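Local coordinates for protein endo-1,3-beta-glucanase, family GH16 (Zobellia galactanivorans, PDB 4BPZ) that probably hydrolyses internal beta-1,3-glucosidic bonds of laminarin-type glucans through its calcium-binding glycoside hydrolase family 16 catalytic domain, at residues A[30-35]-A[55-60]. The protein carries 1 engineered substitution. Residues are numbered along the deposited sequence; the frame is centred on the assembly and turned at random.
Sequences WHYQVI and ENSFVS
Tyr32 and Ser57 mark the nearest approach of the two backbones, and even there the Tyr32 CA and Ser57 CA atoms are 10.0 Å apart. At that separation the extended strands 30-32 and 57-60 cannot pair as neighbours, and one tyrosine-serine pair and a water bridge the space. Each segment pairs with another strand instead: His31 and Gln33 bond through their backbones to Asn88 and Arg86, Asn56 and Phe58 to Arg67 and Lys65. The Tyr32 side chain leaves its backbone toward Ser57, CG lying anti to the carbonyl carbon (chi1 -73°), and spans most of the distance. Its hydroxyl OH meets Ser57 OG at 2.6 Å, a short hydrogen bond. The serine oxygen approaches the edge of the ring, in its plane, on the side of CE2, 3.3 Å from that Tyr32 carbon. A chi1 of 62° turns Ser57 OG toward the phenol. A water closes the bridge: it is hydrogen-bonded to Tyr32 OH at 2.8 Å and donates to Ser57 O at 2.9 Å, so the phenol is linked directly to the side chain and through the water to the main chain of Ser57. A phenylalanine here would probably leave Ser57 OG without its phenolic mate and the water without its phenolic partner. Pro25, Asn52 and Leu87 also pack against the tyrosine. Strand 30-32 pairs antiparallel with 82-93, and 57-60 with 63-75, which itself pairs with 82-93; the contact thus spans between these strands in the beta-sandwich jelly roll characteristic of family GH16, away from the glycan and calcium sites.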
loop_
_atom_site.group_PDB
_atom_site.type_symbol
_atom_site.label_atom_id
_atom_site.label_comp_id
_atom_site.label_asym_id
_atom_site.label_seq_id
_atom_site.Cartn_x
_atom_site.Cartn_y
_atom_site.Cartn_z
ATOM N N TRP A 30 -1.670 0.639 -13.619
ATOM C CA TRP A 30 -0.676 0.419 -12.567
ATOM C C TRP A 30 0.675 0.826 -13.041
ATOM O O TRP A 30 1.105 0.449 -14.164
ATOM C CB TRP A 30 -0.694 -1.100 -12.202
ATOM C CG TRP A 30 -1.997 -1.554 -11.671
ATOM C CD1 TRP A 30 -2.875 -2.334 -12.335
ATOM C CD2 TRP A 30 -2.621 -1.167 -10.429
ATOM N NE1 TRP A 30 -4.019 -2.513 -11.638
ATOM C CE2 TRP A 30 -3.888 -1.778 -10.449
ATOM C CE3 TRP A 30 -2.250 -0.354 -9.342
ATOM C CZ2 TRP A 30 -4.809 -1.630 -9.409
ATOM C CZ3 TRP A 30 -3.201 -0.199 -8.311
ATOM C CH2 TRP A 30 -4.411 -0.810 -8.325
ATOM N N HIS A 31 1.407 1.539 -12.193
ATOM C CA HIS A 31 2.804 1.959 -12.409
ATOM C C HIS A 31 3.703 1.187 -11.425
ATOM O O HIS A 31 3.376 1.074 -10.253
ATOM C CB HIS A 31 2.864 3.461 -12.067
ATOM C CG HIS A 31 4.256 4.028 -12.080
ATOM N ND1 HIS A 31 4.950 4.266 -13.212
ATOM C CD2 HIS A 31 5.081 4.363 -11.029
ATOM C CE1 HIS A 31 6.153 4.749 -12.901
ATOM N NE2 HIS A 31 6.234 4.855 -11.571
ATOM N N TYR A 32 4.808 0.708 -11.903
ATOM C CA TYR A 32 5.801 0.052 -11.028
ATOM C C TYR A 32 6.816 1.024 -10.522
ATOM O O TYR A 32 7.369 1.825 -11.293
ATOM C CB TYR A 32 6.530 -1.002 -11.773
ATOM C CG TYR A 32 5.743 -2.244 -12.069
ATOM C CD1 TYR A 32 4.972 -2.373 -13.182
ATOM C CD2 TYR A 32 5.756 -3.282 -11.103
ATOM C CE1 TYR A 32 4.286 -3.645 -13.423
ATOM C CE2 TYR A 32 5.078 -4.429 -11.277
ATOM C CZ TYR A 32 4.474 -4.671 -12.438
ATOM O OH TYR A 32 3.792 -5.879 -12.668
ATOM N N GLN A 33 7.159 0.895 -9.240
ATOM C CA GLN A 33 8.369 1.540 -8.722
ATOM C C GLN A 33 9.437 0.526 -8.662
ATOM O O GLN A 33 9.311 -0.576 -8.089
ATOM C CB GLN A 33 8.074 2.104 -7.337
ATOM C CG GLN A 33 7.157 3.299 -7.407
ATOM C CD GLN A 33 6.996 3.950 -6.023
ATOM O OE1 GLN A 33 6.148 3.580 -5.196
ATOM N NE2 GLN A 33 7.863 4.965 -5.734
ATOM N N VAL A 34 10.607 0.894 -9.185
ATOM C CA VAL A 34 11.802 0.052 -9.173
ATOM C C VAL A 34 13.048 0.770 -8.704
ATOM O O VAL A 34 14.010 0.157 -8.251
ATOM C CB VAL A 34 12.107 -0.656 -10.535
ATOM C CG1 VAL A 34 10.845 -1.361 -11.053
ATOM C CG2 VAL A 34 12.626 0.316 -11.595
ATOM N N ILE A 35 13.070 2.108 -8.817
ATOM C CA ILE A 35 14.265 2.903 -8.438
ATOM C C ILE A 35 14.234 3.088 -6.905
ATOM O O ILE A 35 13.261 3.656 -6.383
ATOM C CB ILE A 35 14.256 4.273 -9.091
ATOM C CG1 ILE A 35 14.329 4.146 -10.632
ATOM C CG2 ILE A 35 15.438 5.109 -8.583
ATOM C CD1 ILE A 35 13.903 5.465 -11.310
ATOM N N GLU A 55 8.497 -12.440 -11.857
ATOM C CA GLU A 55 8.816 -13.065 -10.565
ATOM C C GLU A 55 7.984 -12.435 -9.468
ATOM O O GLU A 55 7.582 -13.147 -8.512
ATOM C CB GLU A 55 10.274 -12.793 -10.230
ATOM C CG GLU A 55 11.269 -13.810 -10.771
ATOM C CD GLU A 55 11.628 -13.640 -12.226
ATOM O OE1 GLU A 55 11.102 -12.762 -12.923
ATOM O OE2 GLU A 55 12.504 -14.444 -12.693
ATOM N N ASN A 56 7.802 -11.113 -9.485
ATOM C CA ASN A 56 7.221 -10.427 -8.352
ATOM C C ASN A 56 5.840 -9.944 -8.462
ATOM O O ASN A 56 5.261 -9.537 -7.458
ATOM C CB ASN A 56 8.177 -9.271 -7.914
ATOM C CG ASN A 56 9.596 -9.711 -7.679
ATOM O OD1 ASN A 56 10.524 -9.301 -8.385
ATOM N ND2 ASN A 56 9.815 -10.596 -6.678
ATOM N N SER A 57 5.214 -10.011 -9.665
ATOM C CA SER A 57 3.822 -9.684 -9.770
ATOM C C SER A 57 3.299 -10.266 -11.012
ATOM O O SER A 57 3.976 -10.336 -12.064
ATOM C CB SER A 57 3.532 -8.191 -9.674
ATOM O OG SER A 57 4.179 -7.521 -10.752
ATOM N N PHE A 58 2.025 -10.676 -10.962
ATOM C CA PHE A 58 1.400 -11.349 -12.131
ATOM C C PHE A 58 -0.096 -11.441 -11.848
ATOM O O PHE A 58 -0.535 -11.481 -10.642
ATOM C CB PHE A 58 2.012 -12.766 -12.407
ATOM C CG PHE A 58 1.999 -13.646 -11.201
ATOM C CD1 PHE A 58 2.950 -13.540 -10.191
ATOM C CD2 PHE A 58 1.041 -14.657 -11.053
ATOM C CE1 PHE A 58 2.961 -14.391 -9.094
ATOM C CE2 PHE A 58 1.101 -15.560 -10.000
ATOM C CZ PHE A 58 2.053 -15.395 -8.978
ATOM N N VAL A 59 -0.873 -11.559 -12.907
ATOM C CA VAL A 59 -2.306 -11.641 -12.772
ATOM C C VAL A 59 -2.721 -12.953 -13.430
ATOM O O VAL A 59 -2.312 -13.287 -14.569
ATOM C CB VAL A 59 -3.026 -10.478 -13.477
ATOM C CG1 VAL A 59 -4.529 -10.497 -13.300
ATOM C CG2 VAL A 59 -2.466 -9.132 -12.919
ATOM N N SER A 60 -3.519 -13.728 -12.708
ATOM C CA SER A 60 -3.955 -15.021 -13.253
ATOM C C SER A 60 -5.123 -15.465 -12.452
ATOM O O SER A 60 -5.292 -15.113 -11.253
ATOM C CB SER A 60 -2.882 -16.105 -13.116
ATOM O OG SER A 60 -2.458 -16.307 -11.764
HETATM O O HOH W 1 4.923 -8.220 -13.807
#